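PDB 4RM4: putative cytochrome P450 YjiB from Bacillus subtilis subsp. subtilis, which binds heme and probably acts as a monooxygenase of the cytochrome P450 family, inserting an oxygen atom into organic substrates. Local coordinates for residues A[37-42]-A[46-51]; A[113-118]-A[140-145]; A[260-265]-A[371-376]. One frame throughout, in Å; residues are numbered along the deposited sequence.

Contact 1 (A[37-42]-A[46-51]); sequences APVSFD and QVWSVF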
ATOM      1  N   ALA A  37      -8.749  20.139  16.326  1.00 25.81           N
ATOM      2  CA  ALA A  37      -8.485  19.071  17.292  1.00 18.52           C
ATOM      3  C   ALA A  37      -7.337  18.177  16.825  1.00 19.54           C
ATOM      4  O   ALA A  37      -7.542  16.988  16.569  1.00 19.76           O
ATOM      5  CB  ALA A  37      -9.765  18.223  17.528  1.00 20.53           C
ATOM      6  N   PRO A  38      -6.127  18.744  16.711  1.00 19.88           N
ATOM      7  CA  PRO A  38      -5.047  17.971  16.077  1.00 15.93           C
ATOM      8  C   PRO A  38      -4.617  16.723  16.851  1.00 21.45           C
ATOM      9  O   PRO A  38      -4.053  15.816  16.244  1.00 16.35           O
ATOM     10  CB  PRO A  38      -3.888  18.979  15.979  1.00 17.85           C
ATOM     11  CG  PRO A  38      -4.185  20.017  17.065  1.00 20.76           C
ATOM     12  CD  PRO A  38      -5.692  20.092  17.127  1.00 19.83           C
ATOM     13  N   VAL A  39      -4.839  16.699  18.161  1.00 17.20           N
ATOM     14  CA  VAL A  39      -4.560  15.515  18.966  1.00 18.27           C
ATOM     15  C   VAL A  39      -5.806  15.209  19.796  1.00 22.92           C
ATOM     16  O   VAL A  39      -6.102  15.897  20.752  1.00 22.14           O
ATOM     17  CB  VAL A  39      -3.343  15.705  19.889  1.00 19.97           C
ATOM     18  CG1 VAL A  39      -3.116  14.456  20.724  1.00 19.60           C
ATOM     19  CG2 VAL A  39      -2.105  16.026  19.063  1.00 20.85           C
ATOM     20  N   SER A  40      -6.528  14.167  19.419  1.00 17.12           N
ATOM     21  CA  SER A  40      -7.898  13.976  19.896  1.00 22.88           C
ATOM     22  C   SER A  40      -8.055  12.609  20.561  1.00 22.48           C
ATOM     23  O   SER A  40      -7.468  11.642  20.100  1.00 18.67           O
ATOM     24  CB  SER A  40      -8.840  14.075  18.689  1.00 17.62           C
ATOM     25  OG  SER A  40     -10.179  13.841  19.053  1.00 30.33           O
ATOM     26  N   PHE A  41      -8.838  12.521  21.639  1.00 20.81           N
ATOM     27  CA  PHE A  41      -9.056  11.221  22.286  1.00 16.95           C
ATOM     28  C   PHE A  41     -10.499  10.748  22.141  1.00 17.67           C
ATOM     29  O   PHE A  41     -11.439  11.468  22.451  1.00 18.03           O
ATOM     30  CB  PHE A  41      -8.669  11.270  23.767  1.00 16.83           C
ATOM     31  CG  PHE A  41      -8.579   9.911  24.414  1.00 15.73           C
ATOM     32  CD1 PHE A  41      -7.558   9.037  24.068  1.00 16.49           C
ATOM     33  CD2 PHE A  41      -9.500   9.517  25.379  1.00 18.16           C
ATOM     34  CE1 PHE A  41      -7.461   7.795  24.647  1.00 14.84           C
ATOM     35  CE2 PHE A  41      -9.402   8.253  25.974  1.00 18.70           C
ATOM     36  CZ  PHE A  41      -8.383   7.395  25.605  1.00 19.15           C
ATOM     37  N   ASP A  42     -10.659   9.523  21.664  1.00 16.67           N
ATOM     38  CA  ASP A  42     -11.972   8.928  21.467  1.00 19.31           C
ATOM     39  C   ASP A  42     -12.279   8.123  22.716  1.00 18.51           C
ATOM     40  O   ASP A  42     -11.592   7.151  23.017  1.00 16.46           O
ATOM     41  CB  ASP A  42     -11.915   8.047  20.209  1.00 18.66           C
ATOM     42  CG  ASP A  42     -13.193   7.263  19.965  1.00 26.29           C
ATOM     43  OD1 ASP A  42     -13.866   6.858  20.936  1.00 20.76           O
ATOM     44  OD2 ASP A  42     -13.495   7.019  18.777  1.00 30.32           O
ATOM     45  N   GLN A  46     -11.232   4.437  23.213  1.00 19.43           N
ATOM     46  CA  GLN A  46     -10.032   4.725  23.988  1.00 16.92           C
ATOM     47  C   GLN A  46      -8.787   4.773  23.110  1.00 20.69           C
ATOM     48  O   GLN A  46      -7.800   4.083  23.363  1.00 22.50           O
ATOM     49  CB  GLN A  46      -9.854   3.711  25.121  1.00 20.02           C
ATOM     50  CG  GLN A  46     -10.970   3.750  26.162  1.00 21.94           C
ATOM     51  CD  GLN A  46     -10.809   4.878  27.158  1.00 19.46           C
ATOM     52  OE1 GLN A  46      -9.772   5.004  27.813  1.00 26.67           O
ATOM     53  NE2 GLN A  46     -11.842   5.710  27.285  1.00 23.87           N
ATOM     54  N   VAL A  47      -8.847   5.586  22.068  1.00 14.77           N
ATOM     55  CA  VAL A  47      -7.726   5.759  21.177  1.00 18.05           C
ATOM     56  C   VAL A  47      -7.504   7.223  20.840  1.00 16.55           C
ATOM     57  O   VAL A  47      -8.453   8.003  20.687  1.00 18.35           O
ATOM     58  CB  VAL A  47      -7.903   4.927  19.891  1.00 18.13           C
ATOM     59  CG1 VAL A  47      -6.696   5.092  18.986  1.00 19.13           C
ATOM     60  CG2 VAL A  47      -8.098   3.464  20.245  1.00 20.25           C
ATOM     61  N   TRP A  48      -6.233   7.598  20.765  1.00 16.38           N
ATOM     62  CA  TRP A  48      -5.842   8.915  20.295  1.00 15.36           C
ATOM     63  C   TRP A  48      -5.736   8.968  18.772  1.00 13.47           C
ATOM     64  O   TRP A  48      -5.268   8.026  18.155  1.00 18.23           O
ATOM     65  CB  TRP A  48      -4.472   9.265  20.870  1.00 16.78           C
ATOM     66  CG  TRP A  48      -4.455   9.500  22.340  1.00 15.02           C
ATOM     67  CD1 TRP A  48      -4.119   8.619  23.316  1.00 20.77           C
ATOM     68  CD2 TRP A  48      -4.738  10.730  22.986  1.00 16.55           C
ATOM     69  NE1 TRP A  48      -4.196   9.221  24.548  1.00 20.25           N
ATOM     70  CE2 TRP A  48      -4.578  10.526  24.369  1.00 16.69           C
ATOM     71  CE3 TRP A  48      -5.140  11.988  22.529  1.00 18.64           C
ATOM     72  CZ2 TRP A  48      -4.799  11.532  25.300  1.00 18.62           C
ATOM     73  CZ3 TRP A  48      -5.342  12.994  23.452  1.00 15.97           C
ATOM     74  CH2 TRP A  48      -5.181  12.755  24.824  1.00 15.19           C
ATOM     75  N   SER A  49      -6.137  10.089  18.184  1.00 13.55           N
ATOM     76  CA  SER A  49      -5.926  10.336  16.758  1.00 13.44           C
ATOM     77  C   SER A  49      -5.039  11.568  16.578  1.00 15.16           C
ATOM     78  O   SER A  49      -5.226  12.583  17.236  1.00 16.56           O
ATOM     79  CB  SER A  49      -7.264  10.509  16.030  1.00 15.30           C
ATOM     80  OG  SER A  49      -7.949   9.268  15.981  1.00 16.74           O
ATOM     81  N   VAL A  50      -4.047  11.466  15.704  1.00 15.67           N
ATOM     82  CA  VAL A  50      -3.065  12.526  15.544  1.00 16.84           C
ATOM     83  C   VAL A  50      -3.070  12.945  14.068  1.00 16.01           C
ATOM     84  O   VAL A  50      -3.022  12.090  13.199  1.00 13.48           O
ATOM     85  CB  VAL A  50      -1.659  12.066  16.004  1.00 20.22           C
ATOM     86  CG1 VAL A  50      -0.627  13.083  15.610  1.00 20.45           C
ATOM     87  CG2 VAL A  50      -1.646  11.868  17.529  1.00 18.83           C
ATOM     88  N   PHE A  51      -3.162  14.248  13.795  1.00 14.60           N
ATOM     89  CA  PHE A  51      -3.430  14.730  12.438  1.00 15.65           C
ATOM     90  C   PHE A  51      -2.372  15.644  11.799  1.00 16.18           C
ATOM     91  O   PHE A  51      -2.381  15.825  10.582  1.00 14.29           O
ATOM     92  CB  PHE A  51      -4.790  15.450  12.388  1.00 18.38           C
ATOM     93  CG  PHE A  51      -5.971  14.544  12.644  1.00 14.27           C
ATOM     94  CD1 PHE A  51      -6.565  13.854  11.606  1.00 17.71           C
ATOM     95  CD2 PHE A  51      -6.482  14.389  13.930  1.00 16.68           C
ATOM     96  CE1 PHE A  51      -7.656  13.001  11.845  1.00 18.34           C
ATOM     97  CE2 PHE A  51      -7.564  13.544  14.175  1.00 18.84           C
ATOM     98  CZ  PHE A  51      -8.149  12.851  13.126  1.00 22.02           C
TER

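Contact 2 (A[113-118]-A[140-145]); sequences QEITDE and PVIVIS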
ATOM      1  N   GLN A 113       6.439  -4.821 -17.109  1.00 25.27           N
ATOM      2  CA  GLN A 113       6.020  -4.156 -18.340  1.00 27.13           C
ATOM      3  C   GLN A 113       5.180  -5.079 -19.210  1.00 31.24           C
ATOM      4  O   GLN A 113       4.146  -4.680 -19.746  1.00 29.37           O
ATOM      5  CB  GLN A 113       7.226  -3.629 -19.124  1.00 31.94           C
ATOM      6  CG  GLN A 113       6.859  -2.793 -20.356  1.00 25.05           C
ATOM      7  CD  GLN A 113       6.128  -1.503 -20.010  1.00 29.39           C
ATOM      8  OE1 GLN A 113       6.696  -0.597 -19.399  1.00 28.56           O
ATOM      9  NE2 GLN A 113       4.865  -1.413 -20.410  1.00 25.56           N
ATOM     10  N   GLU A 114       5.621  -6.326 -19.340  1.00 28.72           N
ATOM     11  CA  GLU A 114       4.909  -7.290 -20.163  1.00 33.28           C
ATOM     12  C   GLU A 114       3.523  -7.571 -19.589  1.00 31.51           C
ATOM     13  O   GLU A 114       2.540  -7.625 -20.323  1.00 33.39           O
ATOM     14  CB  GLU A 114       5.741  -8.567 -20.302  1.00 36.93           C
ATOM     15  CG  GLU A 114       7.071  -8.335 -21.006  1.00 40.22           C
ATOM     16  CD  GLU A 114       8.035  -9.510 -20.897  1.00 44.52           C
ATOM     17  OE1 GLU A 114       7.785 -10.425 -20.086  1.00 41.55           O
ATOM     18  OE2 GLU A 114       9.049  -9.514 -21.627  1.00 43.08           O
ATOM     19  N   ILE A 115       3.441  -7.724 -18.273  1.00 25.27           N
ATOM     20  CA  ILE A 115       2.164  -7.936 -17.609  1.00 29.75           C
ATOM     21  C   ILE A 115       1.220  -6.753 -17.847  1.00 28.35           C
ATOM     22  O   ILE A 115       0.029  -6.918 -18.127  1.00 25.88           O
ATOM     23  CB  ILE A 115       2.360  -8.098 -16.094  1.00 28.95           C
ATOM     24  CG1 ILE A 115       3.074  -9.414 -15.785  1.00 24.44           C
ATOM     25  CG2 ILE A 115       1.034  -8.046 -15.389  1.00 24.19           C
ATOM     26  CD1 ILE A 115       3.650  -9.466 -14.377  1.00 26.58           C
ATOM     27  N   THR A 116       1.758  -5.555 -17.696  1.00 26.44           N
ATOM     28  CA  THR A 116       0.981  -4.343 -17.898  1.00 25.59           C
ATOM     29  C   THR A 116       0.436  -4.304 -19.321  1.00 26.71           C
ATOM     30  O   THR A 116      -0.756  -4.076 -19.535  1.00 26.87           O
ATOM     31  CB  THR A 116       1.839  -3.083 -17.639  1.00 24.58           C
ATOM     32  OG1 THR A 116       2.267  -3.077 -16.266  1.00 23.75           O
ATOM     33  CG2 THR A 116       1.036  -1.831 -17.915  1.00 27.63           C
ATOM     34  N   ASP A 117       1.304  -4.540 -20.295  1.00 25.82           N
ATOM     35  CA  ASP A 117       0.872  -4.484 -21.691  1.00 27.28           C
ATOM     36  C   ASP A 117      -0.211  -5.517 -21.986  1.00 32.49           C
ATOM     37  O   ASP A 117      -1.129  -5.255 -22.756  1.00 28.94           O
ATOM     38  CB  ASP A 117       2.056  -4.641 -22.648  1.00 30.96           C
ATOM     39  CG  ASP A 117       3.039  -3.494 -22.547  1.00 33.95           C
ATOM     40  OD1 ASP A 117       2.660  -2.430 -22.007  1.00 35.32           O
ATOM     41  OD2 ASP A 117       4.188  -3.650 -23.011  1.00 42.94           O
ATOM     42  N   GLU A 118      -0.109  -6.685 -21.355  1.00 28.61           N
ATOM     43  CA  GLU A 118      -1.089  -7.752 -21.572  1.00 28.35           C
ATOM     44  C   GLU A 118      -2.462  -7.407 -21.009  1.00 28.61           C
ATOM     45  O   GLU A 118      -3.486  -7.718 -21.618  1.00 29.87           O
ATOM     46  CB  GLU A 118      -0.586  -9.077 -20.993  1.00 32.86           C
ATOM     47  CG  GLU A 118       0.670  -9.584 -21.671  1.00 40.19           C
ATOM     48  CD  GLU A 118       0.979 -11.028 -21.330  1.00 46.08           C
ATOM     49  OE1 GLU A 118       0.186 -11.652 -20.592  1.00 49.45           O
ATOM     50  OE2 GLU A 118       2.016 -11.540 -21.808  1.00 50.42           O
ATOM     51  N   PRO A 140      -1.240  -5.820  -9.545  1.00 17.94           N
ATOM     52  CA  PRO A 140      -0.270  -6.115  -8.476  1.00 17.63           C
ATOM     53  C   PRO A 140      -0.252  -7.585  -8.065  1.00 20.00           C
ATOM     54  O   PRO A 140       0.783  -8.102  -7.620  1.00 19.54           O
ATOM     55  CB  PRO A 140      -0.765  -5.257  -7.303  1.00 17.84           C
ATOM     56  CG  PRO A 140      -1.525  -4.132  -7.962  1.00 17.16           C
ATOM     57  CD  PRO A 140      -2.209  -4.784  -9.135  1.00 19.83           C
ATOM     58  N   VAL A 141      -1.401  -8.240  -8.183  1.00 21.16           N
ATOM     59  CA  VAL A 141      -1.506  -9.663  -7.870  1.00 16.15           C
ATOM     60  C   VAL A 141      -0.683 -10.511  -8.822  1.00 21.99           C
ATOM     61  O   VAL A 141       0.046 -11.410  -8.390  1.00 20.27           O
ATOM     62  CB  VAL A 141      -2.971 -10.135  -7.910  1.00 21.19           C
ATOM     63  CG1 VAL A 141      -3.051 -11.656  -7.721  1.00 24.03           C
ATOM     64  CG2 VAL A 141      -3.788  -9.399  -6.846  1.00 25.57           C
ATOM     65  N   ILE A 142      -0.802 -10.231 -10.118  1.00 18.91           N
ATOM     66  CA  ILE A 142      -0.016 -10.951 -11.105  1.00 22.10           C
ATOM     67  C   ILE A 142       1.463 -10.707 -10.880  1.00 20.47           C
ATOM     68  O   ILE A 142       2.267 -11.632 -10.919  1.00 18.30           O
ATOM     69  CB  ILE A 142      -0.358 -10.539 -12.540  1.00 20.40           C
ATOM     70  CG1 ILE A 142      -1.837 -10.808 -12.825  1.00 22.85           C
ATOM     71  CG2 ILE A 142       0.506 -11.326 -13.526  1.00 24.27           C
ATOM     72  CD1 ILE A 142      -2.287 -10.269 -14.177  1.00 25.62           C
ATOM     73  N   VAL A 143       1.822  -9.451 -10.632  1.00 16.78           N
ATOM     74  CA  VAL A 143       3.220  -9.117 -10.406  1.00 18.56           C
ATOM     75  C   VAL A 143       3.806  -9.861  -9.210  1.00 21.28           C
ATOM     76  O   VAL A 143       4.881 -10.437  -9.312  1.00 19.22           O
ATOM     77  CB  VAL A 143       3.427  -7.596 -10.228  1.00 19.54           C
ATOM     78  CG1 VAL A 143       4.844  -7.299  -9.770  1.00 20.22           C
ATOM     79  CG2 VAL A 143       3.127  -6.871 -11.547  1.00 19.79           C
ATOM     80  N   ILE A 144       3.106  -9.848  -8.080  1.00 19.80           N
ATOM     81  CA  ILE A 144       3.662 -10.436  -6.860  1.00 19.45           C
ATOM     82  C   ILE A 144       3.701 -11.964  -6.956  1.00 19.57           C
ATOM     83  O   ILE A 144       4.584 -12.628  -6.397  1.00 18.69           O
ATOM     84  CB  ILE A 144       2.884  -9.994  -5.595  1.00 20.10           C
ATOM     85  CG1 ILE A 144       3.748 -10.201  -4.349  1.00 17.27           C
ATOM     86  CG2 ILE A 144       1.538 -10.705  -5.493  1.00 18.87           C
ATOM     87  CD1 ILE A 144       5.013  -9.327  -4.329  1.00 14.18           C
ATOM     88  N   SER A 145       2.746 -12.532  -7.677  1.00 19.29           N
ATOM     89  CA  SER A 145       2.761 -13.985  -7.823  1.00 20.13           C
ATOM     90  C   SER A 145       4.026 -14.403  -8.575  1.00 18.72           C
ATOM     91  O   SER A 145       4.680 -15.372  -8.203  1.00 20.38           O
ATOM     92  CB  SER A 145       1.504 -14.493  -8.534  1.00 24.47           C
ATOM     93  OG  SER A 145       1.601 -14.298  -9.933  1.00 35.10           O
TER

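Contact 3 (A[260-265]-A[371-376]); sequences GVYEEL and PHMECV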
ATOM      1  N   GLY A 260      -5.073  19.528 -17.735  1.00 16.78           N
ATOM      2  CA  GLY A 260      -3.858  19.520 -18.527  1.00 20.00           C
ATOM      3  C   GLY A 260      -2.825  18.448 -18.199  1.00 21.00           C
ATOM      4  O   GLY A 260      -1.927  18.182 -18.998  1.00 20.54           O
ATOM      5  N   VAL A 261      -2.939  17.844 -17.018  1.00 21.56           N
ATOM      6  CA  VAL A 261      -1.897  16.937 -16.540  1.00 22.14           C
ATOM      7  C   VAL A 261      -1.828  15.642 -17.353  1.00 22.51           C
ATOM      8  O   VAL A 261      -0.743  15.135 -17.618  1.00 21.68           O
ATOM      9  CB  VAL A 261      -2.061  16.617 -15.029  1.00 19.76           C
ATOM     10  CG1 VAL A 261      -1.007  15.593 -14.566  1.00 18.86           C
ATOM     11  CG2 VAL A 261      -1.984  17.891 -14.192  1.00 22.27           C
ATOM     12  N   TYR A 262      -2.977  15.106 -17.758  1.00 21.30           N
ATOM     13  CA  TYR A 262      -2.992  13.874 -18.557  1.00 19.25           C
ATOM     14  C   TYR A 262      -2.197  14.073 -19.840  1.00 22.28           C
ATOM     15  O   TYR A 262      -1.366  13.247 -20.210  1.00 19.46           O
ATOM     16  CB  TYR A 262      -4.437  13.461 -18.892  1.00 23.19           C
ATOM     17  CG  TYR A 262      -4.590  12.073 -19.509  1.00 20.25           C
ATOM     18  CD1 TYR A 262      -4.918  10.975 -18.726  1.00 20.08           C
ATOM     19  CD2 TYR A 262      -4.418  11.868 -20.874  1.00 22.31           C
ATOM     20  CE1 TYR A 262      -5.065   9.694 -19.292  1.00 19.50           C
ATOM     21  CE2 TYR A 262      -4.556  10.601 -21.441  1.00 21.91           C
ATOM     22  CZ  TYR A 262      -4.875   9.525 -20.645  1.00 22.02           C
ATOM     23  OH  TYR A 262      -5.029   8.270 -21.212  1.00 24.55           O
ATOM     24  N   GLU A 263      -2.456  15.192 -20.509  1.00 22.84           N
ATOM     25  CA  GLU A 263      -1.821  15.507 -21.776  0.56 21.77           C
ATOM     26  C   GLU A 263      -0.330  15.778 -21.595  1.00 21.75           C
ATOM     27  O   GLU A 263       0.493  15.389 -22.425  1.00 25.74           O
ATOM     28  CB  GLU A 263      -2.511  16.729 -22.392  0.56 22.74           C
ATOM     29  CG  GLU A 263      -4.011  16.551 -22.652  0.56 26.17           C
ATOM     30  CD  GLU A 263      -4.830  16.156 -21.419  0.56 24.90           C
ATOM     31  OE1 GLU A 263      -4.646  16.737 -20.319  0.56 22.08           O
ATOM     32  OE2 GLU A 263      -5.684  15.255 -21.564  0.56 32.50           O
ATOM     33  N   GLU A 264       0.006  16.468 -20.508  1.00 22.96           N
ATOM     34  CA  GLU A 264       1.399  16.783 -20.193  1.00 22.53           C
ATOM     35  C   GLU A 264       2.187  15.498 -19.940  1.00 25.67           C
ATOM     36  O   GLU A 264       3.314  15.352 -20.411  1.00 29.50           O
ATOM     37  CB  GLU A 264       1.487  17.707 -18.973  1.00 23.07           C
ATOM     38  CG  GLU A 264       2.897  17.935 -18.443  1.00 25.06           C
ATOM     39  CD  GLU A 264       3.681  18.995 -19.226  1.00 33.56           C
ATOM     40  OE1 GLU A 264       3.087  19.707 -20.071  1.00 41.88           O
ATOM     41  OE2 GLU A 264       4.902  19.121 -18.983  1.00 34.57           O
ATOM     42  N   LEU A 265       1.595  14.568 -19.192  1.00 23.16           N
ATOM     43  CA  LEU A 265       2.259  13.287 -18.931  1.00 21.38           C
ATOM     44  C   LEU A 265       2.400  12.466 -20.214  1.00 25.68           C
ATOM     45  O   LEU A 265       3.414  11.811 -20.431  1.00 26.94           O
ATOM     46  CB  LEU A 265       1.526  12.475 -17.846  1.00 20.22           C
ATOM     47  CG  LEU A 265       1.730  12.989 -16.418  1.00 25.77           C
ATOM     48  CD1 LEU A 265       0.920  12.194 -15.376  1.00 15.74           C
ATOM     49  CD2 LEU A 265       3.221  13.000 -16.080  1.00 21.09           C
ATOM     50  N   PRO A 371      -5.254   8.160 -25.951  1.00 23.77           N
ATOM     51  CA  PRO A 371      -5.044   9.583 -26.235  1.00 30.36           C
ATOM     52  C   PRO A 371      -5.837  10.469 -25.281  1.00 29.47           C
ATOM     53  O   PRO A 371      -5.339  11.505 -24.828  1.00 31.92           O
ATOM     54  CB  PRO A 371      -5.542   9.732 -27.680  1.00 34.43           C
ATOM     55  CG  PRO A 371      -6.453   8.571 -27.901  1.00 36.16           C
ATOM     56  CD  PRO A 371      -5.891   7.453 -27.079  1.00 32.06           C
ATOM     57  N   HIS A 372      -7.057  10.057 -24.967  1.00 28.81           N
ATOM     58  CA  HIS A 372      -7.909  10.838 -24.082  1.00 30.90           C
ATOM     59  C   HIS A 372      -8.759   9.936 -23.193  1.00 30.89           C
ATOM     60  O   HIS A 372      -9.164   8.846 -23.593  1.00 30.06           O
ATOM     61  CB  HIS A 372      -8.799  11.787 -24.889  1.00 34.20           C
ATOM     62  CG  HIS A 372      -9.879  12.437 -24.077  1.00 35.85           C
ATOM     63  ND1 HIS A 372      -9.670  13.584 -23.343  1.00 37.46           N
ATOM     64  CD2 HIS A 372     -11.176  12.097 -23.886  1.00 36.60           C
ATOM     65  CE1 HIS A 372     -10.793  13.925 -22.733  1.00 33.97           C
ATOM     66  NE2 HIS A 372     -11.722  13.040 -23.048  1.00 35.58           N
ATOM     67  N   MET A 373      -9.033  10.411 -21.984  1.00 28.48           N
ATOM     68  CA  MET A 373      -9.752   9.627 -20.996  1.00 26.30           C
ATOM     69  C   MET A 373     -10.535  10.583 -20.099  1.00 28.18           C
ATOM     70  O   MET A 373     -10.063  11.679 -19.798  1.00 30.24           O
ATOM     71  CB  MET A 373      -8.737   8.813 -20.188  1.00 25.65           C
ATOM     72  CG  MET A 373      -9.304   7.713 -19.345  1.00 27.92           C
ATOM     73  SD  MET A 373      -7.992   6.867 -18.438  1.00 27.41           S
ATOM     74  CE  MET A 373      -7.234   5.864 -19.708  1.00 28.22           C
ATOM     75  N   GLU A 374     -11.740  10.187 -19.704  1.00 27.02           N
ATOM     76  CA  GLU A 374     -12.582  11.029 -18.868  1.00 28.11           C
ATOM     77  C   GLU A 374     -13.280  10.189 -17.805  1.00 26.26           C
ATOM     78  O   GLU A 374     -13.699   9.062 -18.066  1.00 28.81           O
ATOM     79  CB  GLU A 374     -13.610  11.793 -19.710  1.00 29.83           C
ATOM     80  CG  GLU A 374     -14.712  12.450 -18.889  1.00 39.05           C
ATOM     81  CD  GLU A 374     -15.616  13.350 -19.715  1.00 47.48           C
ATOM     82  OE1 GLU A 374     -16.738  13.653 -19.251  1.00 55.97           O
ATOM     83  OE2 GLU A 374     -15.205  13.762 -20.819  1.00 51.53           O
ATOM     84  N   CYS A 375     -13.397  10.739 -16.605  1.00 30.44           N
ATOM     85  CA  CYS A 375     -14.056  10.032 -15.526  1.00 22.86           C
ATOM     86  C   CYS A 375     -15.573  10.020 -15.696  1.00 33.01           C
ATOM     87  O   CYS A 375     -16.196  11.067 -15.860  1.00 28.79           O
ATOM     88  CB  CYS A 375     -13.683  10.644 -14.182  1.00 25.60           C
ATOM     89  SG  CYS A 375     -14.246   9.682 -12.762  1.00 31.62           S
ATOM     90  N   VAL A 376     -16.158   8.826 -15.653  1.00 28.66           N
ATOM     91  CA  VAL A 376     -17.602   8.684 -15.725  1.00 27.69           C
ATOM     92  C   VAL A 376     -18.210   8.523 -14.340  1.00 29.35           C
ATOM     93  O   VAL A 376     -19.139   9.246 -13.978  1.00 27.47           O
ATOM     94  CB  VAL A 376     -18.015   7.499 -16.618  1.00 28.29           C
ATOM     95  CG1 VAL A 376     -19.538   7.397 -16.687  1.00 26.15           C
ATOM     96  CG2 VAL A 376     -17.420   7.660 -18.015  1.00 32.99           C
TER

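Contact 1 (A[37-42]-A[46-51])
Phe41 and Trp48, a non-hydrogen-bonded pair of an antiparallel hairpin, form the apolar centre. The Phe41 ring turns its edge to one face of the indole in an inclined edge-to-face stack, the planes 53° apart; Phe41 CD1 leads, 3.3 Å from Trp48 CE2. With CG anti to the backbone N (chi1 -167°), Phe41 also lays its CB over the six-membered ring, 3.7 Å from the centroid, a CH-pi contact. Trp48 is broad enough to serve Val39 too, whose CG1 lies 3.7 Å from Trp48 CE3. Val39 and Val50, beta-branched and suited to extended backbone, continue this face.

Beyond the stack, the Gln46 amide stands almost perpendicular to the phenyl ring, its OE1 in the ring plane at the edge, 3.5 Å from Phe41 CZ; Glu43 O holds Gln46 NE2. Ser40 and Ser49 occupy the other face, and their backbones exchange two bonds, the shorter from Ser49 N to Ser40 O at 2.8 Å. At the turn Asp42 O accepts Val47 N at 3.3 Å and, weakly, Gln46 N: a G1 beta bulge, with Gln46 at positive phi. Asp42 bonds through its carboxylate to Asn45, within the turn. At the far end Phe51 N reaches Pro38 O at 3.0 Å.

The hairpin forms the margin of the mixed sheet: strand 47-50 pairs in parallel with strand 309-312, and Asp308 takes the indole N-H. Helix 53-61 covers Val39 and Val50, while Phe51 packs against helix 27-36 and stacks on Phe313.

Contact 2 (A[113-118]-A[140-145])
Ile115 reaches from helix 102-123 to Ile142 and Val143 of helix 138-147, and these three aliphatic residues make the whole contact. The tight part is a small cluster of methyl and methylene groups. Ile142 CG2 sits in the fork of Ile115, 3.8 Å from Ile115 CD1 and also 3.8 Å from Ile115 CG2, so that one methyl is met by both branches of its partner. The two isoleucines lie alongside with their chains running opposite ways. Ile115 has CG1 anti to its carbonyl carbon (chi1 -69°) and an extended second torsion of 164°, which carries CD1 far enough to touch Val143 CG2 at a slant, 3.9 Å away. Isoleucine suits this place because its forked CB and long arm can bridge two successive residues of the opposing helix. The nearest CA atoms, of Ile115 and Val143, are 7.4 Å apart, and the side chains fill the space between.

The contact is small, burying 143 Å² in all, and its contacts are all apolar, van der Waals packing between methyl and methylene groups. Ile115 and Val143 are buried while Ile142 is partly exposed, so the Ile142 side is the one nearer solvent. Glu114 and Glu118 form the exposed flank of helix 102-123, and Glu114 makes a salt bridge with Arg111.

Helix 352-369 packs on Gln113 and Thr116, and Ile144 touches the heme and helix 226-257, while Val141 and Ser145 meet helix 155-165. By topology helices 102-123 and 138-147 correspond to D and E of the P450 fold, which with helices I (226-257) and L (352-369) make up the conserved helical core beside the heme.

Contact 3 (A[260-265]-A[371-376])
Tyr262, in the first turn of helix 261-267, faces residues 371-373, where the chain turns at Pro371 and runs extended from His372 into strand 374-380. Gly260 precedes the helix at the N-cap position with a phi of 85°, a backbone angle that suits a residue without a side chain; its carbonyl accepts Glu264 N at 3.0 Å. The backbones stay apart, the nearest CA atoms being those of Tyr262 and His372 at 8.0 Å, so a long side chain has to span the gap.

Tyr262 does so with CG anti to the backbone N (chi1 -170°). Its CE2 lies 3.6 Å from Pro371 O and, along the opposite side of the ring, CE1 lies 3.9 Å from Met373 CB. Met373 crosses the tyrosine at about a right angle, straight through its first two torsions and bent at the third (-76°), which brings CE to 3.6 Å from Tyr262 OH. Its sulfur stands obliquely beside the ring, SD 5.4 Å from the centroid, a Met-aromatic contact. Flexible and polarisable, methionine can follow the ring's outline. The hydroxyl bonds to O of Phe370, the residue just before Pro371. With an alanine in place of Tyr262, Phe370 O is likely to lose this partner and a gap to open beside Met373.

Helix 261-267, which follows long helix 226-257 (I) and so corresponds to J, is joined here to edge strand 374-380 of the three-stranded antiparallel sheet. The chemistry is that of a ring flanked by the Met373 chain on one side and the Pro371 carbonyl on the other, its buried hydroxyl given a polar partner.

From the N terminus, contact 1 closes first and most locally: three residues separate its segments, making a hairpin at the margin of the mixed sheet. Contact 2 follows, bringing 140-145 back to 113-118 across 21 residues and joining two helices near the heme. Contact 3 closes the longest loop, 105 residues, and ties helix 261-267 to the approach of strand 374-380. The three loops run in series, without nesting or crossing. Contacts 1 and 2 lie on opposite sides of the chain's centre, their centres about 40 Å apart. Contacts 2 and 3 are nearer, about 23 Å between centres, and helices 226-257 and 352-369 pack against both.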